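Local coordinates for protein fructokinase (Silicibacter sp., PDB 3C8U) that probably phosphorylates fructose, transferring a phosphoryl group from ATP, at residues Pro139-Arg142 against Asp143-Ala146; Asp84-Gly87 against Phe88-Cys92; Ala178-Ala181 against Arg182-Asn186; Val156-Ala159 against Asp160-Ala163. All coordinates share one frame; numbering follows the deposited sequence.

Interaction 1. Residues Pro139-Arg142 against Asp143-Ala146; sequences PGWR and DLTA
Asp-143 folds back on Gly-140 in two ways. Its backbone N donates to Gly-140 O (2.9 Å, N-H...O angle 147°). Its carboxylate returns to the same residue through a water, which donates to Asp-143 OD2 at 2.8 Å and accepts from Gly-140 N at 2.9 Å, so the turn is bridged from both ends of the glycine. With CG turned beside its own backbone N (chi1 -65°), Asp-143 carries OD2 to that water. Its other oxygen, OD1, lies 3.8 Å from Arg-142 CG, alongside the aliphatic root of that side chain. The guanidinium is committed elsewhere, with Arg-142 NE in a salt bridge to Asp-137. Leu-144 repeats the backbone pattern one residue on, N to Trp-141 O at 3.0 Å and straighter at 160°. Its side chain runs beside the indole and points the same way, with CD1 meeting Trp-141 CE3 at 3.8 Å. Both pack on Phe-85 and Phe-88 of helix 85-97, and Trp-141 also on Met-58 and Pro-80. The Thr-145 side chain packs on Leu-135 and Leu-199. Two successive i-to-i+3 bonds thus shape an irregular, helix-like turn, polar on one side and apolar on the other, within the connection between strands 126-131 and 150-154 of the parallel sheet.

Interaction 2. Residues Asp84-Gly87 against Phe88-Cys92; sequences DFEG and FQRLC
Phe-85 lays its ring beside the side chain of Gln-89, one turn further along, in the first turns of helix 85-97, which opens with an N-cap aspartate. Gln-89 CB lies over one face of the ring, toward the rim, and the amide crosses its far end, ring and amide planes 58° apart. Phe-85 CE2 comes 3.6 Å from Gln-89 NE2, while CZ sits beside the amide oxygen. The extended Gln-89 chain, with CG anti to the backbone N (chi1 -178°), carries the amide out to that end. NE2 also donates to a water that in turn bonds Glu-86 O, tying the side chain back to the helix. On the charged side, the Arg-90 chain bends at chi3 (-69°) and folds its guanidinium over the backbone, with Glu-86 O 3.6 Å above the centre of one face and Gly-87 N nearer its rim. The edge remains usable by water, and two waters in its plane join Arg-90 NH2 to the carboxylate of Asp-84. Phe-88 and Leu-91 are buried and pack on Phe-61. The backbone bonds run i to i+4, that from Gln-89 N to Phe-85 O measuring 2.8 Å. Asp-84 caps the first turn, OD1 accepting from Gly-87 N at 3.0 Å from above the carboxylate plane.

Interaction 3. Residues Ala178-Ala181 against Arg182-Asn186; sequences AAVA and RAQGN
Ala-178 O accepts from Arg-182 N at 3.0 Å, and Arg-182 CB packs against the same oxygen. This is a turn of helix 176-184, whose amide at Ala-178 is itself bonded to Asn-175 OD1. The arginine chain, CG anti to its N and bent at chi2 (68°), leads away from the turn to lie against Trp-169 and Leu-174. Ala-179 continues the pattern, its O taking Ala-183 N at 3.0 Å with an N-H...O angle of 160°. The small methyl groups of Ala-179 and Ala-183 belong to the side of the helix that packs on helix 158-171, at Trp-169 and Leu-165. Val-180 makes the one side-chain contact of substance. It lies side by side with Gln-184, both pointing the same way, and its CG1 touches the flat amide at Gln-184 CD and OE1, each 3.6 Å away. Val-180 O also accepts from Gln-184 N at 2.9 Å, and Gln-184 CB approaches that oxygen to 3.2 Å. From beside the valine methyl, Gln-184 NE2 bonds to Glu-162 OE2 on helix 158-171. Ala-181 O receives Gly-185 N at 3.1 Å, but this bond is weak, its angle only 125°. Here the helix ends: Gly-185 leaves helical backbone angles and stands as the N-cap of helix 186-195. The chemistry is therefore mainly backbone bonding, with a valine methyl packed against a glutamine amide whose polar end serves the neighbouring helix, and the weak last bond coincides with the exit from the helix at Gly-185.

Interaction 4. Residues Val156-Ala159 against Asp160-Ala163; sequences VPMA and DLEA
Val-156 and Leu-161 meet across the start of helix 158-171, Val-156 CG1 lying 3.6 Å from Leu-161 CD2. The same methyl also reaches Asp-160 CB at 3.8 Å, so the residue before the N-cap packs on the first turn, and its pairing with Leu-161 is a hydrophobic staple. The leucine is set there by its chi1 of -72°, with CG beside the backbone N. Next to this apolar pair, Asp-160 OD2 rests against the ring of the N-cap residue Pro-157, 3.4 Å from CG and from CD. A proline has no amide hydrogen to give back, so the contact is with ring carbons and no capping box forms. The oxygen Pro-157 O holds two amides: Leu-161 N at 2.9 Å, and Asp-160 N at the same distance but weakly, at an angle of 123°. One residue on, Glu-162 N bonds to Met-158 O, a selenomethionine oxygen that a water joins, weakly on that side, to Glu-162 OE1. Glu-162 OE2 is taken by Gln-184. Further out, Leu-161 is backed by Ala-30, Ser-33 and Ala-191, and Val-156 also touches Ser-33, within what is probably a P-loop. In the first turn, where backbone N-H groups are not taken up by the helix's own i-to-i+4 bonds, the negative charge of Asp-160 would probably be favoured, while the apolar contact joins the helix start to the segment around Ser-33.

Interactions 1 and 2 form one packed region: they touch through apolar and aromatic packing, while the outer sides of the irregular turn and of helix 85-97 are bridged by water. Interactions 3 and 4 sit together on the same side of the chain's centre, interaction 4 a surface contact and interaction 3 partly buried; their centres are about 13 Å apart, and they belong to consecutive helices, 176-184 and 158-171, joined by an amide-carboxylate bond. Interactions 2 and 4 are both helix starts: the first has an aspartate N-cap with a capping bond, the second a proline at the N-cap position and a hydrophobic contact. Interaction 3 is a helix end instead, and interaction 1 relies on i-to-i+3 turns.

Interaction 1. Residues Pro139-Arg142 against Asp143-Ala146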
ATOM      1  N   PRO A 139      -2.206 -16.919   2.778  1.00 25.43           N
ATOM      2  CA  PRO A 139      -2.526 -17.394   1.447  1.00 25.33           C
ATOM      3  C   PRO A 139      -2.918 -16.278   0.498  1.00 25.24           C
ATOM      4  O   PRO A 139      -3.657 -15.333   0.834  1.00 23.62           O
ATOM      5  CB  PRO A 139      -3.667 -18.382   1.698  1.00 26.73           C
ATOM      6  CG  PRO A 139      -3.385 -18.909   3.084  1.00 24.94           C
ATOM      7  CD  PRO A 139      -2.865 -17.720   3.835  1.00 27.09           C
ATOM      8  N   GLY A 140      -2.369 -16.429  -0.695  1.00 23.09           N
ATOM      9  CA  GLY A 140      -2.552 -15.502  -1.789  1.00 21.57           C
ATOM     10  C   GLY A 140      -1.555 -14.366  -1.658  1.00 20.54           C
ATOM     11  O   GLY A 140      -0.666 -14.171  -2.489  1.00 19.15           O
ATOM     12  N   TRP A 141      -1.709 -13.650  -0.560  1.00 19.59           N
ATOM     13  CA  TRP A 141      -0.969 -12.435  -0.293  1.00 19.35           C
ATOM     14  C   TRP A 141       0.531 -12.700  -0.300  1.00 21.16           C
ATOM     15  O   TRP A 141       1.326 -11.890  -0.792  1.00 18.88           O
ATOM     16  CB  TRP A 141      -1.390 -11.783   1.041  1.00 21.73           C
ATOM     17  CG  TRP A 141      -2.817 -11.283   1.036  1.00 17.94           C
ATOM     18  CD1 TRP A 141      -3.888 -11.900   1.585  1.00 21.14           C
ATOM     19  CD2 TRP A 141      -3.312 -10.083   0.424  1.00 22.95           C
ATOM     20  NE1 TRP A 141      -5.019 -11.165   1.380  1.00 20.49           N
ATOM     21  CE2 TRP A 141      -4.697 -10.042   0.662  1.00 19.47           C
ATOM     22  CE3 TRP A 141      -2.711  -9.028  -0.290  1.00 24.33           C
ATOM     23  CZ2 TRP A 141      -5.498  -8.998   0.223  1.00 17.74           C
ATOM     24  CZ3 TRP A 141      -3.509  -7.990  -0.739  1.00 19.72           C
ATOM     25  CH2 TRP A 141      -4.897  -7.979  -0.475  1.00 20.82           C
ATOM     26  N   ARG A 142       0.908 -13.865   0.193  1.00 21.43           N
ATOM     27  CA  ARG A 142       2.339 -14.183   0.389  1.00 22.18           C
ATOM     28  C   ARG A 142       3.019 -14.382  -0.967  1.00 23.14           C
ATOM     29  O   ARG A 142       4.239 -14.245  -1.106  1.00 25.05           O
ATOM     30  CB  ARG A 142       2.546 -15.405   1.301  1.00 22.66           C
ATOM     31  CG  ARG A 142       2.039 -16.720   0.742  1.00 24.93           C
ATOM     32  CD  ARG A 142       2.546 -17.866   1.595  1.00 27.27           C
ATOM     33  NE  ARG A 142       2.162 -17.739   2.995  1.00 25.70           N
ATOM     34  CZ  ARG A 142       1.206 -18.460   3.571  1.00 29.66           C
ATOM     35  NH1 ARG A 142       0.500 -19.329   2.865  1.00 29.36           N
ATOM     36  NH2 ARG A 142       0.931 -18.287   4.846  1.00 24.35           N
ATOM     37  N   ASP A 143       2.191 -14.616  -1.971  1.00 21.56           N
ATOM     38  CA  ASP A 143       2.678 -14.856  -3.329  1.00 23.12           C
ATOM     39  C   ASP A 143       3.073 -13.571  -4.021  1.00 21.71           C
ATOM     40  O   ASP A 143       3.738 -13.590  -5.053  1.00 23.75           O
ATOM     41  CB  ASP A 143       1.653 -15.561  -4.187  1.00 25.03           C
ATOM     42  CG  ASP A 143       1.363 -16.950  -3.697  1.00 27.71           C
ATOM     43  OD1 ASP A 143       2.206 -17.532  -3.008  1.00 28.78           O
ATOM     44  OD2 ASP A 143       0.280 -17.440  -4.006  1.00 29.50           O
ATOM     45  N   LEU A 144       2.679 -12.448  -3.431  1.00 19.64           N
ATOM     46  CA  LEU A 144       2.977 -11.164  -4.046  1.00 19.55           C
ATOM     47  C   LEU A 144       4.469 -10.848  -3.970  1.00 22.16           C
ATOM     48  O   LEU A 144       5.023 -10.158  -4.836  1.00 20.09           O
ATOM     49  CB  LEU A 144       2.171 -10.026  -3.422  1.00 19.92           C
ATOM     50  CG  LEU A 144       0.665 -10.030  -3.649  1.00 20.66           C
ATOM     51  CD1 LEU A 144       0.062  -8.874  -2.855  1.00 16.48           C
ATOM     52  CD2 LEU A 144       0.312  -9.962  -5.132  1.00 21.95           C
ATOM     53  N   THR A 145       5.134 -11.354  -2.950  1.00 22.64           N
ATOM     54  CA  THR A 145       6.562 -11.026  -2.747  0.50 23.78           C
ATOM     55  C   THR A 145       7.418 -11.472  -3.935  1.00 23.23           C
ATOM     56  O   THR A 145       8.448 -10.908  -4.230  1.00 24.07           O
ATOM     57  CB  THR A 145       7.128 -11.644  -1.465  0.50 23.87           C
ATOM     58  OG1 THR A 145       7.037 -13.070  -1.526  0.50 25.93           O
ATOM     59  CG2 THR A 145       6.378 -11.148  -0.276  0.50 22.93           C
ATOM     60  N   ALA A 146       6.949 -12.477  -4.630  1.00 21.01           N
ATOM     61  CA  ALA A 146       7.672 -12.996  -5.793  1.00 23.64           C
ATOM     62  C   ALA A 146       7.583 -12.018  -6.938  1.00 23.50           C
ATOM     63  O   ALA A 146       8.357 -12.087  -7.888  1.00 26.45           O
ATOM     64  CB  ALA A 146       7.120 -14.336  -6.224  1.00 23.99           C
TER
HETATM   65  O   HOH W   1      -0.774 -18.620  -1.714  1.00 26.51           O

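Interaction 2. Residues Asp84-Gly87 against Phe88-Cys92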
ATOM      1  N   ASP A  84     -10.306  -7.089  -2.997  1.00 18.13           N
ATOM      2  CA  ASP A  84     -10.301  -7.922  -4.211  1.00 18.33           C
ATOM      3  C   ASP A  84      -8.876  -8.368  -4.488  1.00 18.62           C
ATOM      4  O   ASP A  84      -8.171  -7.770  -5.298  1.00 21.00           O
ATOM      5  CB  ASP A  84     -10.879  -7.144  -5.403  1.00 17.49           C
ATOM      6  CG  ASP A  84     -10.849  -7.917  -6.690  1.00 14.65           C
ATOM      7  OD1 ASP A  84     -10.692  -9.173  -6.670  1.00 15.47           O
ATOM      8  OD2 ASP A  84     -10.939  -7.244  -7.743  1.00 19.89           O
ATOM      9  N   PHE A  85      -8.442  -9.412  -3.784  1.00 19.62           N
ATOM     10  CA  PHE A  85      -7.048  -9.890  -3.911  1.00 15.65           C
ATOM     11  C   PHE A  85      -6.699 -10.313  -5.338  1.00 18.03           C
ATOM     12  O   PHE A  85      -5.697  -9.907  -5.898  1.00 17.06           O
ATOM     13  CB  PHE A  85      -6.746 -11.066  -2.980  1.00 20.71           C
ATOM     14  CG  PHE A  85      -5.442 -11.727  -3.325  1.00 17.20           C
ATOM     15  CD1 PHE A  85      -4.246 -11.107  -3.010  1.00 21.19           C
ATOM     16  CD2 PHE A  85      -5.408 -12.937  -4.016  1.00 21.26           C
ATOM     17  CE1 PHE A  85      -3.041 -11.686  -3.389  1.00 19.88           C
ATOM     18  CE2 PHE A  85      -4.195 -13.508  -4.395  1.00 20.61           C
ATOM     19  CZ  PHE A  85      -3.031 -12.879  -4.074  1.00 22.20           C
ATOM     20  N   GLU A  86      -7.575 -11.107  -5.946  1.00 17.23           N
ATOM     21  CA  GLU A  86      -7.320 -11.654  -7.274  0.50 16.74           C
ATOM     22  C   GLU A  86      -7.218 -10.519  -8.304  1.00 18.64           C
ATOM     23  O   GLU A  86      -6.381 -10.555  -9.207  1.00 17.04           O
ATOM     24  CB  GLU A  86      -8.385 -12.700  -7.693  0.50 17.59           C
ATOM     25  CG  GLU A  86      -8.506 -13.937  -6.785  0.50 17.61           C
ATOM     26  CD  GLU A  86      -9.275 -15.107  -7.437  0.50 19.63           C
ATOM     27  OE1 GLU A  86      -8.796 -15.650  -8.453  0.50 31.69           O
ATOM     28  OE2 GLU A  86     -10.366 -15.481  -6.947  0.50 25.20           O
ATOM     29  N   GLY A  87      -8.052  -9.513  -8.146  1.00 16.23           N
ATOM     30  CA  GLY A  87      -8.017  -8.333  -9.036  1.00 17.58           C
ATOM     31  C   GLY A  87      -6.754  -7.523  -8.848  1.00 17.58           C
ATOM     32  O   GLY A  87      -6.125  -7.061  -9.812  1.00 16.08           O
ATOM     33  N   PHE A  88      -6.357  -7.367  -7.594  1.00 16.44           N
ATOM     34  CA  PHE A  88      -5.100  -6.617  -7.284  1.00 18.77           C
ATOM     35  C   PHE A  88      -3.925  -7.388  -7.862  1.00 18.16           C
ATOM     36  O   PHE A  88      -3.015  -6.826  -8.464  1.00 19.25           O
ATOM     37  CB  PHE A  88      -4.940  -6.448  -5.768  1.00 18.10           C
ATOM     38  CG  PHE A  88      -3.681  -5.719  -5.355  1.00 17.97           C
ATOM     39  CD1 PHE A  88      -3.364  -4.471  -5.882  1.00 16.64           C
ATOM     40  CD2 PHE A  88      -2.831  -6.286  -4.445  1.00 20.06           C
ATOM     41  CE1 PHE A  88      -2.219  -3.810  -5.480  1.00 20.01           C
ATOM     42  CE2 PHE A  88      -1.681  -5.628  -4.031  1.00 21.75           C
ATOM     43  CZ  PHE A  88      -1.375  -4.394  -4.567  1.00 23.53           C
ATOM     44  N   GLN A  89      -3.948  -8.692  -7.657  1.00 18.43           N
ATOM     45  CA  GLN A  89      -2.872  -9.541  -8.167  1.00 18.83           C
ATOM     46  C   GLN A  89      -2.777  -9.415  -9.689  1.00 19.63           C
ATOM     47  O   GLN A  89      -1.689  -9.330 -10.241  1.00 18.13           O
ATOM     48  CB  GLN A  89      -3.059 -11.002  -7.752  1.00 20.81           C
ATOM     49  CG  GLN A  89      -1.938 -11.907  -8.220  1.00 17.69           C
ATOM     50  CD  GLN A  89      -2.044 -13.296  -7.622  1.00 22.66           C
ATOM     51  OE1 GLN A  89      -1.110 -13.801  -6.996  1.00 22.18           O
ATOM     52  NE2 GLN A  89      -3.195 -13.915  -7.795  1.00 20.63           N
ATOM     53  N   ARG A  90      -3.938  -9.372 -10.339  1.00 19.15           N
ATOM     54  CA  ARG A  90      -4.008  -9.265 -11.794  1.00 19.23           C
ATOM     55  C   ARG A  90      -3.401  -7.950 -12.262  1.00 19.04           C
ATOM     56  O   ARG A  90      -2.708  -7.893 -13.268  1.00 18.47           O
ATOM     57  CB  ARG A  90      -5.443  -9.417 -12.318  1.00 21.79           C
ATOM     58  CG  ARG A  90      -5.868 -10.862 -12.471  1.00 27.77           C
ATOM     59  CD  ARG A  90      -7.210 -11.043 -13.218  1.00 26.10           C
ATOM     60  NE  ARG A  90      -8.340 -10.559 -12.450  1.00 33.17           N
ATOM     61  CZ  ARG A  90      -8.982 -11.315 -11.574  1.00 32.34           C
ATOM     62  NH1 ARG A  90      -8.584 -12.570 -11.396  1.00 33.20           N
ATOM     63  NH2 ARG A  90     -10.006 -10.820 -10.888  1.00 26.05           N
ATOM     64  N   LEU A  91      -3.650  -6.889 -11.505  1.00 19.26           N
ATOM     65  CA  LEU A  91      -3.064  -5.566 -11.812  1.00 19.36           C
ATOM     66  C   LEU A  91      -1.549  -5.596 -11.731  1.00 19.65           C
ATOM     67  O   LEU A  91      -0.845  -5.116 -12.625  1.00 18.80           O
ATOM     68  CB  LEU A  91      -3.616  -4.456 -10.878  1.00 20.13           C
ATOM     69  CG  LEU A  91      -2.778  -3.160 -10.849  1.00 22.83           C
ATOM     70  CD1 LEU A  91      -2.786  -2.442 -12.232  1.00 20.28           C
ATOM     71  CD2 LEU A  91      -3.252  -2.241  -9.776  1.00 25.49           C
ATOM     72  N   CYS A  92      -1.055  -6.166 -10.638  1.00 18.25           N
ATOM     73  CA  CYS A  92       0.391  -6.262 -10.426  1.00 22.65           C
ATOM     74  C   CYS A  92       1.069  -6.952 -11.617  1.00 20.64           C
ATOM     75  O   CYS A  92       2.115  -6.483 -12.140  1.00 17.20           O
ATOM     76  CB  CYS A  92       0.704  -6.997  -9.124  1.00 21.81           C
ATOM     77  SG  CYS A  92       0.243  -6.008  -7.675  1.00 21.34           S
TER
HETATM   78  O   HOH W   2     -11.389  -8.052 -10.244  1.00 15.85           O
HETATM   79  O   HOH W   3     -11.783 -11.117  -8.565  1.00 16.15           O
HETATM   80  O   HOH W   4      -5.146 -12.915  -9.803  1.00 22.51           O
HETATM   81  O   HOH W   5     -10.522 -14.142 -10.185  1.00 29.40           O

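Interaction 3. Residues Ala178-Ala181 against Arg182-Asn186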
ATOM      1  N   ALA A 178     -14.620   7.978  21.491  1.00 26.92           N
ATOM      2  CA  ALA A 178     -15.117   7.327  20.274  1.00 26.09           C
ATOM      3  C   ALA A 178     -13.999   7.046  19.305  1.00 25.11           C
ATOM      4  O   ALA A 178     -14.008   6.029  18.614  1.00 26.50           O
ATOM      5  CB  ALA A 178     -16.204   8.173  19.593  1.00 23.38           C
ATOM      6  N   ALA A 179     -13.047   7.972  19.250  1.00 21.23           N
ATOM      7  CA  ALA A 179     -11.965   7.909  18.284  1.00 19.90           C
ATOM      8  C   ALA A 179     -11.055   6.747  18.688  1.00 22.28           C
ATOM      9  O   ALA A 179     -10.584   5.968  17.874  1.00 20.60           O
ATOM     10  CB  ALA A 179     -11.159   9.231  18.238  1.00 17.45           C
ATOM     11  N   VAL A 180     -10.855   6.634  19.988  1.00 20.52           N
ATOM     12  CA  VAL A 180     -10.036   5.534  20.548  1.00 21.31           C
ATOM     13  C   VAL A 180     -10.691   4.170  20.254  1.00 22.10           C
ATOM     14  O   VAL A 180     -10.040   3.205  19.836  1.00 23.57           O
ATOM     15  CB  VAL A 180      -9.824   5.725  22.075  1.00 22.26           C
ATOM     16  CG1 VAL A 180      -9.389   4.398  22.750  1.00 21.37           C
ATOM     17  CG2 VAL A 180      -8.809   6.846  22.329  1.00 19.00           C
ATOM     18  N   ALA A 181     -11.995   4.110  20.461  1.00 23.44           N
ATOM     19  CA  ALA A 181     -12.730   2.844  20.320  1.00 25.34           C
ATOM     20  C   ALA A 181     -12.684   2.405  18.868  1.00 27.38           C
ATOM     21  O   ALA A 181     -12.478   1.237  18.532  1.00 27.91           O
ATOM     22  CB  ALA A 181     -14.198   2.989  20.791  1.00 24.17           C
ATOM     23  N   ARG A 182     -12.842   3.386  18.006  1.00 26.79           N
ATOM     24  CA  ARG A 182     -12.919   3.132  16.567  1.00 30.44           C
ATOM     25  C   ARG A 182     -11.591   2.584  16.103  1.00 29.05           C
ATOM     26  O   ARG A 182     -11.507   1.585  15.384  1.00 32.65           O
ATOM     27  CB  ARG A 182     -13.255   4.420  15.817  1.00 31.87           C
ATOM     28  CG  ARG A 182     -13.449   4.265  14.339  1.00 39.28           C
ATOM     29  CD  ARG A 182     -14.696   3.471  14.031  1.00 49.56           C
ATOM     30  NE  ARG A 182     -15.059   3.633  12.626  1.00 57.70           N
ATOM     31  CZ  ARG A 182     -15.927   4.539  12.179  1.00 64.70           C
ATOM     32  NH1 ARG A 182     -16.552   5.351  13.031  1.00 63.48           N
ATOM     33  NH2 ARG A 182     -16.180   4.623  10.879  1.00 68.15           N
ATOM     34  N   ALA A 183     -10.546   3.267  16.517  1.00 28.51           N
ATOM     35  CA  ALA A 183      -9.182   2.915  16.103  1.00 31.67           C
ATOM     36  C   ALA A 183      -8.752   1.564  16.649  1.00 34.93           C
ATOM     37  O   ALA A 183      -8.068   0.785  15.972  1.00 39.36           O
ATOM     38  CB  ALA A 183      -8.196   3.969  16.543  1.00 28.34           C
ATOM     39  N   GLN A 184      -9.142   1.317  17.893  1.00 33.08           N
ATOM     40  CA  GLN A 184      -8.733   0.107  18.628  1.00 33.53           C
ATOM     41  C   GLN A 184      -9.465  -1.082  18.024  1.00 33.27           C
ATOM     42  O   GLN A 184      -9.083  -2.240  18.139  1.00 37.29           O
ATOM     43  CB  GLN A 184      -8.953   0.225  20.148  1.00 32.71           C
ATOM     44  CG  GLN A 184      -7.694   0.772  20.853  1.00 34.81           C
ATOM     45  CD  GLN A 184      -7.890   1.116  22.335  1.00 38.78           C
ATOM     46  OE1 GLN A 184      -8.935   0.832  22.922  1.00 45.18           O
ATOM     47  NE2 GLN A 184      -6.872   1.741  22.944  1.00 38.23           N
ATOM     48  N   GLY A 185     -10.514  -0.763  17.313  1.00 32.57           N
ATOM     49  CA  GLY A 185     -11.250  -1.791  16.651  1.00 32.89           C
ATOM     50  C   GLY A 185     -10.416  -2.195  15.444  1.00 33.46           C
ATOM     51  O   GLY A 185      -9.238  -2.562  15.531  1.00 34.67           O
ATOM     52  N   ASN A 186     -11.074  -2.081  14.319  1.00 30.57           N
ATOM     53  CA  ASN A 186     -10.559  -2.488  13.001  1.00 29.93           C
ATOM     54  C   ASN A 186      -9.080  -2.168  12.734  1.00 29.79           C
ATOM     55  O   ASN A 186      -8.214  -3.058  12.668  1.00 30.24           O
ATOM     56  CB  ASN A 186     -11.425  -1.736  11.984  1.00 31.39           C
ATOM     57  CG  ASN A 186     -11.424  -2.334  10.618  1.00 35.36           C
ATOM     58  OD1 ASN A 186     -10.974  -3.461  10.373  1.00 33.74           O
ATOM     59  ND2 ASN A 186     -11.968  -1.554   9.686  1.00 40.59           N
TER

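Interaction 4. Residues Val156-Ala159 against Asp160-Ala163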
ATOM      1  N   VAL A 156       6.672   1.263  11.836  1.00 28.74           N
ATOM      2  CA  VAL A 156       6.139   2.244  12.780  1.00 26.31           C
ATOM      3  C   VAL A 156       5.682   1.529  14.047  1.00 26.66           C
ATOM      4  O   VAL A 156       4.911   0.592  13.982  1.00 27.68           O
ATOM      5  CB  VAL A 156       4.948   3.019  12.192  1.00 26.46           C
ATOM      6  CG1 VAL A 156       4.448   4.097  13.196  1.00 21.10           C
ATOM      7  CG2 VAL A 156       5.332   3.650  10.899  1.00 23.12           C
ATOM      8  N   PRO A 157       6.193   1.946  15.206  1.00 28.03           N
ATOM      9  CA  PRO A 157       5.718   1.283  16.417  1.00 28.81           C
ATOM     10  C   PRO A 157       4.215   1.347  16.611  1.00 26.32           C
ATOM     11  O   PRO A 157       3.549   2.332  16.271  1.00 24.56           O
ATOM     12  CB  PRO A 157       6.425   2.052  17.526  1.00 30.25           C
ATOM     13  CG  PRO A 157       7.638   2.663  16.869  1.00 29.89           C
ATOM     14  CD  PRO A 157       7.185   2.998  15.497  1.00 29.24           C
HETATM   15  N   MSE A 158       3.709   0.280  17.192  1.00 27.96           N
HETATM   16  CA  MSE A 158       2.278   0.132  17.437  1.00 28.76           C
HETATM   17  C   MSE A 158       1.693   1.308  18.197  1.00 28.44           C
HETATM   18  O   MSE A 158       0.544   1.703  17.960  1.00 24.41           O
HETATM   19  CB  MSE A 158       1.982  -1.148  18.205  1.00 31.71           C
HETATM   20  CG  MSE A 158       1.891  -2.363  17.327  1.00 39.85           C
HETATM   21 SE   MSE A 158       0.251  -2.338  16.251  0.75 50.37          SE
HETATM   22  CE  MSE A 158      -0.747  -0.981  17.150  1.00 38.45           C
ATOM     23  N   ALA A 159       2.499   1.852  19.108  1.00 26.88           N
ATOM     24  CA  ALA A 159       2.053   2.940  19.971  1.00 27.54           C
ATOM     25  C   ALA A 159       1.846   4.180  19.129  1.00 26.21           C
ATOM     26  O   ALA A 159       0.885   4.929  19.282  1.00 25.96           O
ATOM     27  CB  ALA A 159       3.065   3.207  21.101  1.00 28.32           C
ATOM     28  N   ASP A 160       2.747   4.349  18.181  1.00 24.98           N
ATOM     29  CA  ASP A 160       2.713   5.526  17.320  1.00 24.84           C
ATOM     30  C   ASP A 160       1.539   5.394  16.342  1.00 25.18           C
ATOM     31  O   ASP A 160       0.819   6.368  16.033  1.00 25.50           O
ATOM     32  CB  ASP A 160       4.059   5.727  16.600  1.00 26.49           C
ATOM     33  CG  ASP A 160       5.204   6.016  17.570  1.00 33.20           C
ATOM     34  OD1 ASP A 160       4.919   6.402  18.724  1.00 42.18           O
ATOM     35  OD2 ASP A 160       6.380   5.847  17.197  1.00 44.58           O
ATOM     36  N   LEU A 161       1.334   4.176  15.856  1.00 25.17           N
ATOM     37  CA  LEU A 161       0.207   3.930  14.911  1.00 23.87           C
ATOM     38  C   LEU A 161      -1.108   4.292  15.573  1.00 22.87           C
ATOM     39  O   LEU A 161      -2.017   4.889  14.976  1.00 22.99           O
ATOM     40  CB  LEU A 161       0.148   2.470  14.449  1.00 24.60           C
ATOM     41  CG  LEU A 161       1.241   2.007  13.482  1.00 21.32           C
ATOM     42  CD1 LEU A 161       1.112   0.490  13.176  1.00 25.92           C
ATOM     43  CD2 LEU A 161       1.238   2.826  12.186  1.00 22.93           C
ATOM     44  N   GLU A 162      -1.191   3.929  16.838  1.00 24.55           N
ATOM     45  CA  GLU A 162      -2.429   4.114  17.586  1.00 24.56           C
ATOM     46  C   GLU A 162      -2.757   5.601  17.720  1.00 23.22           C
ATOM     47  O   GLU A 162      -3.857   6.038  17.453  1.00 23.82           O
ATOM     48  CB  GLU A 162      -2.326   3.499  18.984  1.00 23.84           C
ATOM     49  CG  GLU A 162      -3.678   3.358  19.618  1.00 32.26           C
ATOM     50  CD  GLU A 162      -3.647   2.570  20.919  1.00 38.99           C
ATOM     51  OE1 GLU A 162      -2.763   1.700  21.101  1.00 42.59           O
ATOM     52  OE2 GLU A 162      -4.516   2.831  21.767  1.00 36.09           O
ATOM     53  N   ALA A 163      -1.766   6.349  18.174  1.00 23.38           N
ATOM     54  CA  ALA A 163      -1.909   7.797  18.363  1.00 22.79           C
ATOM     55  C   ALA A 163      -2.311   8.456  17.071  1.00 23.95           C
ATOM     56  O   ALA A 163      -3.125   9.365  17.034  1.00 23.26           O
ATOM     57  CB  ALA A 163      -0.608   8.419  18.894  1.00 25.61           C
TER
HETATM   58  O   HOH W   6      -0.816   0.292  20.441  1.00 44.90           O